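Local coordinates for disease resistance protein RRS1 (Arabidopsis thaliana, PDB 4C6S) that acts in plant immunity as a disease resistance protein and W-box-binding transcription factor, pairing with RPS4 to recognise the bacterial effectors AvrRps4 and PopP2, at residues 18-23 and 94-99; 62-67 and 72-77. One frame throughout, in Å; residues are numbered along the deposited sequence.

Interaction 1 of 2, residues 18-23 and 94-99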
loop_
_atom_site.group_PDB
_atom_site.type_symbol
_atom_site.label_atom_id
_atom_site.label_comp_id
_atom_site.label_asym_id
_atom_site.label_seq_id
_atom_site.Cartn_x
_atom_site.Cartn_y
_atom_site.Cartn_z
ATOM N N TYR A 18 1.769 -1.964 8.477
ATOM C CA TYR A 18 2.549 -2.804 7.561
ATOM C C TYR A 18 2.017 -2.741 6.133
ATOM O O TYR A 18 2.531 -3.428 5.240
ATOM C CB TYR A 18 2.574 -4.245 8.057
ATOM C CG TYR A 18 3.329 -4.406 9.350
ATOM C CD1 TYR A 18 4.706 -4.281 9.376
ATOM C CD2 TYR A 18 2.660 -4.637 10.548
ATOM C CE1 TYR A 18 5.414 -4.412 10.558
ATOM C CE2 TYR A 18 3.362 -4.775 11.740
ATOM C CZ TYR A 18 4.736 -4.658 11.733
ATOM O OH TYR A 18 5.449 -4.790 12.905
ATOM N N SER A 19 0.979 -1.940 5.932
ATOM C CA SER A 19 0.412 -1.760 4.603
ATOM C C SER A 19 0.685 -0.335 4.140
ATOM O O SER A 19 1.819 -0.017 3.837
ATOM C CB SER A 19 -1.072 -2.149 4.571
ATOM O OG SER A 19 -1.794 -1.418 5.546
ATOM N N PHE A 20 -0.321 0.534 4.119
ATOM C CA PHE A 20 -0.151 1.914 3.637
ATOM C C PHE A 20 1.063 2.659 4.208
ATOM O O PHE A 20 1.823 3.282 3.465
ATOM C CB PHE A 20 -1.419 2.730 3.943
ATOM C CG PHE A 20 -1.313 4.178 3.558
ATOM C CD1 PHE A 20 -1.402 4.567 2.218
ATOM C CD2 PHE A 20 -1.131 5.154 4.530
ATOM C CE1 PHE A 20 -1.324 5.926 1.868
ATOM C CE2 PHE A 20 -1.046 6.516 4.190
ATOM C CZ PHE A 20 -1.136 6.892 2.849
ATOM N N VAL A 21 1.237 2.614 5.523
ATOM C CA VAL A 21 2.321 3.363 6.156
ATOM C C VAL A 21 3.693 2.870 5.697
ATOM O O VAL A 21 4.651 3.651 5.593
ATOM C CB VAL A 21 2.176 3.329 7.685
ATOM C CG1 VAL A 21 3.431 3.838 8.391
ATOM C CG2 VAL A 21 0.934 4.163 8.102
ATOM N N SER A 22 3.799 1.578 5.393
ATOM C CA SER A 22 5.110 1.051 5.002
ATOM C C SER A 22 5.492 1.657 3.644
ATOM O O SER A 22 6.666 1.925 3.378
ATOM C CB SER A 22 5.130 -0.482 4.967
ATOM O OG SER A 22 4.448 -1.000 3.839
ATOM N N HIS A 23 4.498 1.891 2.798
ATOM C CA HIS A 23 4.772 2.499 1.500
ATOM C C HIS A 23 5.133 3.956 1.674
ATOM O O HIS A 23 5.998 4.471 0.959
ATOM C CB HIS A 23 3.573 2.367 0.553
ATOM C CG HIS A 23 3.161 0.954 0.311
ATOM N ND1 HIS A 23 3.908 0.072 -0.436
ATOM C CD2 HIS A 23 2.064 0.265 0.719
ATOM C CE1 HIS A 23 3.292 -1.099 -0.483
ATOM N NE2 HIS A 23 2.163 -0.997 0.206
ATOM N N VAL A 94 1.476 17.265 9.818
ATOM C CA VAL A 94 0.701 16.983 8.615
ATOM C C VAL A 94 -0.243 15.834 8.944
ATOM O O VAL A 94 0.174 14.852 9.564
ATOM C CB VAL A 94 1.622 16.593 7.448
ATOM C CG1 VAL A 94 0.798 16.243 6.208
ATOM C CG2 VAL A 94 2.588 17.735 7.147
ATOM N N SER A 95 -1.515 15.956 8.557
ATOM C CA SER A 95 -2.506 14.949 8.930
ATOM C C SER A 95 -2.992 14.226 7.687
ATOM O O SER A 95 -3.173 14.836 6.641
ATOM C CB SER A 95 -3.702 15.596 9.635
ATOM O OG SER A 95 -3.309 16.131 10.889
ATOM N N VAL A 96 -3.205 12.921 7.812
ATOM C CA VAL A 96 -3.661 12.136 6.669
ATOM C C VAL A 96 -4.901 11.371 7.083
ATOM O O VAL A 96 -4.848 10.541 8.007
ATOM C CB VAL A 96 -2.580 11.130 6.219
ATOM C CG1 VAL A 96 -3.058 10.331 5.008
ATOM C CG2 VAL A 96 -1.258 11.857 5.878
ATOM N N LEU A 97 -6.024 11.657 6.417
ATOM C CA LEU A 97 -7.269 10.950 6.707
ATOM C C LEU A 97 -7.300 9.749 5.785
ATOM O O LEU A 97 -7.632 9.877 4.603
ATOM C CB LEU A 97 -8.491 11.838 6.463
ATOM C CG LEU A 97 -8.545 13.096 7.310
ATOM C CD1 LEU A 97 -9.809 13.913 7.002
ATOM C CD2 LEU A 97 -8.546 12.710 8.783
ATOM N N TYR A 98 -6.928 8.588 6.317
ATOM C CA TYR A 98 -6.763 7.405 5.480
ATOM C C TYR A 98 -7.884 6.397 5.705
ATOM O O TYR A 98 -8.186 6.031 6.846
ATOM C CB TYR A 98 -5.401 6.735 5.732
ATOM C CG TYR A 98 -5.234 5.526 4.846
ATOM C CD1 TYR A 98 -4.961 5.676 3.490
ATOM C CD2 TYR A 98 -5.410 4.243 5.340
ATOM C CE1 TYR A 98 -4.860 4.570 2.650
ATOM C CE2 TYR A 98 -5.301 3.138 4.513
ATOM C CZ TYR A 98 -5.016 3.313 3.172
ATOM O OH TYR A 98 -4.918 2.224 2.354
ATOM N N GLY A 99 -8.504 5.928 4.623
ATOM C CA GLY A 99 -9.500 4.881 4.747
ATOM C C GLY A 99 -10.404 4.841 3.534
ATOM O O GLY A 99 -10.526 5.848 2.831
HETATM O O HOH W 1 -3.713 0.085 3.482
#

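Interaction 2 of 2, residues 62-67 and 72-77. With SO4 (sulfate ion), chain D.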
loop_
_atom_site.group_PDB
_atom_site.type_symbol
_atom_site.label_atom_id
_atom_site.label_comp_id
_atom_site.label_asym_id
_atom_site.label_seq_id
_atom_site.Cartn_x
_atom_site.Cartn_y
_atom_site.Cartn_z
ATOM N N MET A 62 0.682 12.508 11.020
ATOM C CA MET A 62 -0.277 11.667 11.726
ATOM C C MET A 62 -1.177 10.994 10.708
ATOM O O MET A 62 -1.935 11.669 10.013
ATOM C CB MET A 62 -1.126 12.508 12.678
ATOM C CG MET A 62 -0.283 13.165 13.772
ATOM S SD MET A 62 -1.220 14.114 14.991
ATOM C CE MET A 62 -2.407 12.921 15.484
ATOM N N VAL A 63 -1.061 9.676 10.586
ATOM C CA VAL A 63 -1.935 8.928 9.690
ATOM C C VAL A 63 -3.095 8.430 10.512
ATOM O O VAL A 63 -2.928 7.620 11.431
ATOM C CB VAL A 63 -1.213 7.753 9.042
ATOM C CG1 VAL A 63 -2.202 6.945 8.208
ATOM C CG2 VAL A 63 -0.071 8.271 8.179
ATOM N N LEU A 64 -4.279 8.950 10.209
ATOM C CA LEU A 64 -5.428 8.785 11.084
ATOM C C LEU A 64 -6.357 7.738 10.516
ATOM O O LEU A 64 -6.456 7.599 9.290
ATOM C CB LEU A 64 -6.166 10.119 11.222
ATOM C CG LEU A 64 -5.299 11.201 11.874
ATOM C CD1 LEU A 64 -5.803 12.594 11.540
ATOM C CD2 LEU A 64 -5.244 11.001 13.384
ATOM N N PRO A 65 -7.020 6.971 11.401
ATOM C CA PRO A 65 -7.981 5.951 10.959
ATOM C C PRO A 65 -9.295 6.615 10.570
ATOM O O PRO A 65 -10.229 6.717 11.367
ATOM C CB PRO A 65 -8.153 5.072 12.197
ATOM C CG PRO A 65 -7.904 6.002 13.356
ATOM C CD PRO A 65 -6.871 7.000 12.874
ATOM N N GLY A 66 -9.353 7.066 9.323
ATOM C CA GLY A 66 -10.436 7.922 8.883
ATOM C C GLY A 66 -11.798 7.278 8.810
ATOM O O GLY A 66 -12.806 7.985 8.745
ATOM N N ASN A 67 -11.843 5.947 8.814
ATOM C CA ASN A 67 -13.125 5.231 8.819
ATOM C C ASN A 67 -13.782 5.224 10.200
ATOM O O ASN A 67 -14.956 4.864 10.338
ATOM C CB ASN A 67 -12.919 3.789 8.356
ATOM C CG ASN A 67 -12.657 3.675 6.856
ATOM O OD1 ASN A 67 -12.435 4.673 6.172
ATOM N ND2 ASN A 67 -12.683 2.447 6.344
ATOM N N GLU A 72 -13.854 8.585 19.256
ATOM C CA GLU A 72 -13.365 7.375 19.919
ATOM C C GLU A 72 -11.888 7.140 19.639
ATOM O O GLU A 72 -11.302 6.171 20.125
ATOM C CB GLU A 72 -14.132 6.149 19.439
ATOM C CG GLU A 72 -15.626 6.214 19.599
ATOM C CD GLU A 72 -16.277 4.912 19.202
ATOM O OE1 GLU A 72 -16.501 4.704 17.989
ATOM O OE2 GLU A 72 -16.547 4.090 20.103
ATOM N N VAL A 73 -11.295 8.018 18.840
ATOM C CA VAL A 73 -9.918 7.838 18.393
ATOM C C VAL A 73 -8.975 8.919 18.913
ATOM O O VAL A 73 -7.885 8.614 19.403
ATOM C CB VAL A 73 -9.839 7.815 16.851
ATOM C CG1 VAL A 73 -8.393 7.864 16.383
ATOM C CG2 VAL A 73 -10.544 6.579 16.312
ATOM N N TRP A 74 -9.376 10.181 18.799
ATOM C CA TRP A 74 -8.418 11.265 19.015
ATOM C C TRP A 74 -7.832 11.294 20.426
ATOM O O TRP A 74 -6.637 11.060 20.611
ATOM C CB TRP A 74 -8.999 12.651 18.685
ATOM C CG TRP A 74 -7.927 13.683 18.900
ATOM C CD1 TRP A 74 -7.676 14.401 20.049
ATOM C CD2 TRP A 74 -6.901 14.046 17.973
ATOM N NE1 TRP A 74 -6.571 15.205 19.870
ATOM C CE2 TRP A 74 -6.076 15.003 18.606
ATOM C CE3 TRP A 74 -6.609 13.666 16.661
ATOM C CZ2 TRP A 74 -4.978 15.584 17.964
ATOM C CZ3 TRP A 74 -5.531 14.245 16.028
ATOM C CH2 TRP A 74 -4.725 15.192 16.679
ATOM N N LEU A 75 -8.666 11.605 21.413
ATOM C CA LEU A 75 -8.185 11.727 22.791
ATOM C C LEU A 75 -7.515 10.436 23.245
ATOM O O LEU A 75 -6.524 10.451 23.986
ATOM C CB LEU A 75 -9.340 12.064 23.734
ATOM C CG LEU A 75 -9.952 13.464 23.629
ATOM C CD1 LEU A 75 -11.151 13.587 24.551
ATOM C CD2 LEU A 75 -8.922 14.511 23.973
ATOM N N ASP A 76 -8.061 9.317 22.783
ATOM C CA ASP A 76 -7.600 8.006 23.209
ATOM C C ASP A 76 -6.209 7.665 22.668
ATOM O O ASP A 76 -5.395 7.064 23.374
ATOM C CB ASP A 76 -8.603 6.941 22.770
ATOM C CG ASP A 76 -8.245 5.565 23.277
ATOM O OD1 ASP A 76 -7.760 5.457 24.425
ATOM O OD2 ASP A 76 -8.445 4.590 22.522
ATOM N N LYS A 77 -5.934 8.055 21.425
ATOM C CA LYS A 77 -4.749 7.556 20.730
ATOM C C LYS A 77 -3.831 8.619 20.148
ATOM O O LYS A 77 -2.626 8.405 20.061
ATOM C CB LYS A 77 -5.161 6.619 19.591
ATOM C CG LYS A 77 -5.745 5.294 20.026
ATOM C CD LYS A 77 -5.966 4.383 18.830
ATOM C CE LYS A 77 -6.719 3.117 19.222
ATOM N NZ LYS A 77 -6.776 2.149 18.080
HETATM S S SO4 D . -8.710 2.758 8.554
HETATM O O1 SO4 D . -8.794 1.978 7.320
HETATM O O2 SO4 D . -7.289 2.983 8.835
HETATM O O3 SO4 D . -9.299 1.997 9.653
HETATM O O4 SO4 D . -9.463 4.014 8.415
#

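Interaction 1 of 2, residues 18-23 and 94-99
Phe20 and Tyr98 carry this contact as an offset stack, their ring centroids 4.1 Å apart and their planes tilted by only 17°. With CG anti to the backbone N (chi1 177°), the Phe20 ring is carried onto the Tyr98 face. The two side chains run past each other in opposite directions, which brings Tyr98 CD1 over the centre of the Phe20 ring, while Phe20 CG lies near the rim of the tyrosine. The tightest approach is Phe20 CD1 to Tyr98 CE1, 3.5 Å. Phe20 CB adds a CH-pi contact, 4.1 Å from the centroid of the Tyr98 ring. Val96 contributes less: its CG1 comes obliquely to Phe20 CE2 at 4.4 Å.

The phenol end is held by polar partners. Tyr98 OH accepts from a water at 2.7 Å, which in turn takes a weak bond from Phe20 N; the same Tyr98 OH is hydrogen-bonded to Asp128 OD2.

Ser22 and His23 meet the second subunit, where His23 stacks on its counterpart, consistent with the TIR domain's role in dimerisation. In the TIR fold this is the start of helix 20-30 lying on strand 92-98 of the parallel sheet, with Leu131, Val132 and Ile135 of helix 128-143 packing beside Phe20.

Interaction 2 of 2, residues 62-67 and 72-77
Lys77 N is shared by two carbonyls, bonding to Val73 O at 2.9 Å and to Trp74 O at 3.2 Å. This forked bond ties together the first turn of the helix from which both side chains meet strand 59-65: Val73 points at the strand, while Trp74 starts off to the side and reaches it with the end of its indole.

Trp74 makes the larger part of the contact. With CG anti to the backbone N (chi1 -178°), the indole brings the far corner of its six-membered ring to Met62 and Leu64. The Met62 chain crosses it at about a right angle. Bent at chi3 (53°), the methionine swings its methyl onto that corner, with CE 3.4 Å from Trp74 CZ3. The sulfur follows as an oblique Met-aromatic contact, SD lying 4.0 Å from Trp74 CH2. Leu64 CD2 reaches the same CZ3 more loosely, at 4.2 Å.

Further along the strand, Pro65 and Val73 meet tip to tip, CG of the proline 3.6 Å from CG1 of the valine. Pro65 is also the centre of an inverse gamma turn, where the chain leaves the strand. Just past it, a sulfate, probably from the crystallisation liquor, accepts a nearly straight bond from Asn67 N to its O4 (3.1 Å, 164°). The Asn67 side-chain amide is held by Asp100, through ND2, and by the backbone N of Ser101, through OD1.

The contact forms the first half of the beta-alpha-beta unit made by strand 59-65, helix 74-82 and strand 92-98. Phe78, further along the helix, packs on Met62, Leu64 and Pro65, and Trp107 of helix 104-113 touches Leu64 and Val73 from the next helix along this face of the sheet.

The centres of the two contacts lie about 12 Å apart, and both rest on the parallel five-stranded sheet of the TIR domain, whose strand order is 2-1-3-4-5. Interaction 2 is nested within the chain loop that interaction 1 closes. Their strands, 59-65 and 92-98, are neighbours, joined by backbone bonds such as Val96 O to Leu64 N at 2.8 Å, and helix 74-82 is the crossover between them. The helices cover opposite faces: helix 20-30, beside 128-143, packs on one, and helix 74-82, beside 104-113, on the other. Residues of segment 18-23 also touch the second subunit, whereas no other chain of the assembly touches the segments of interaction 2.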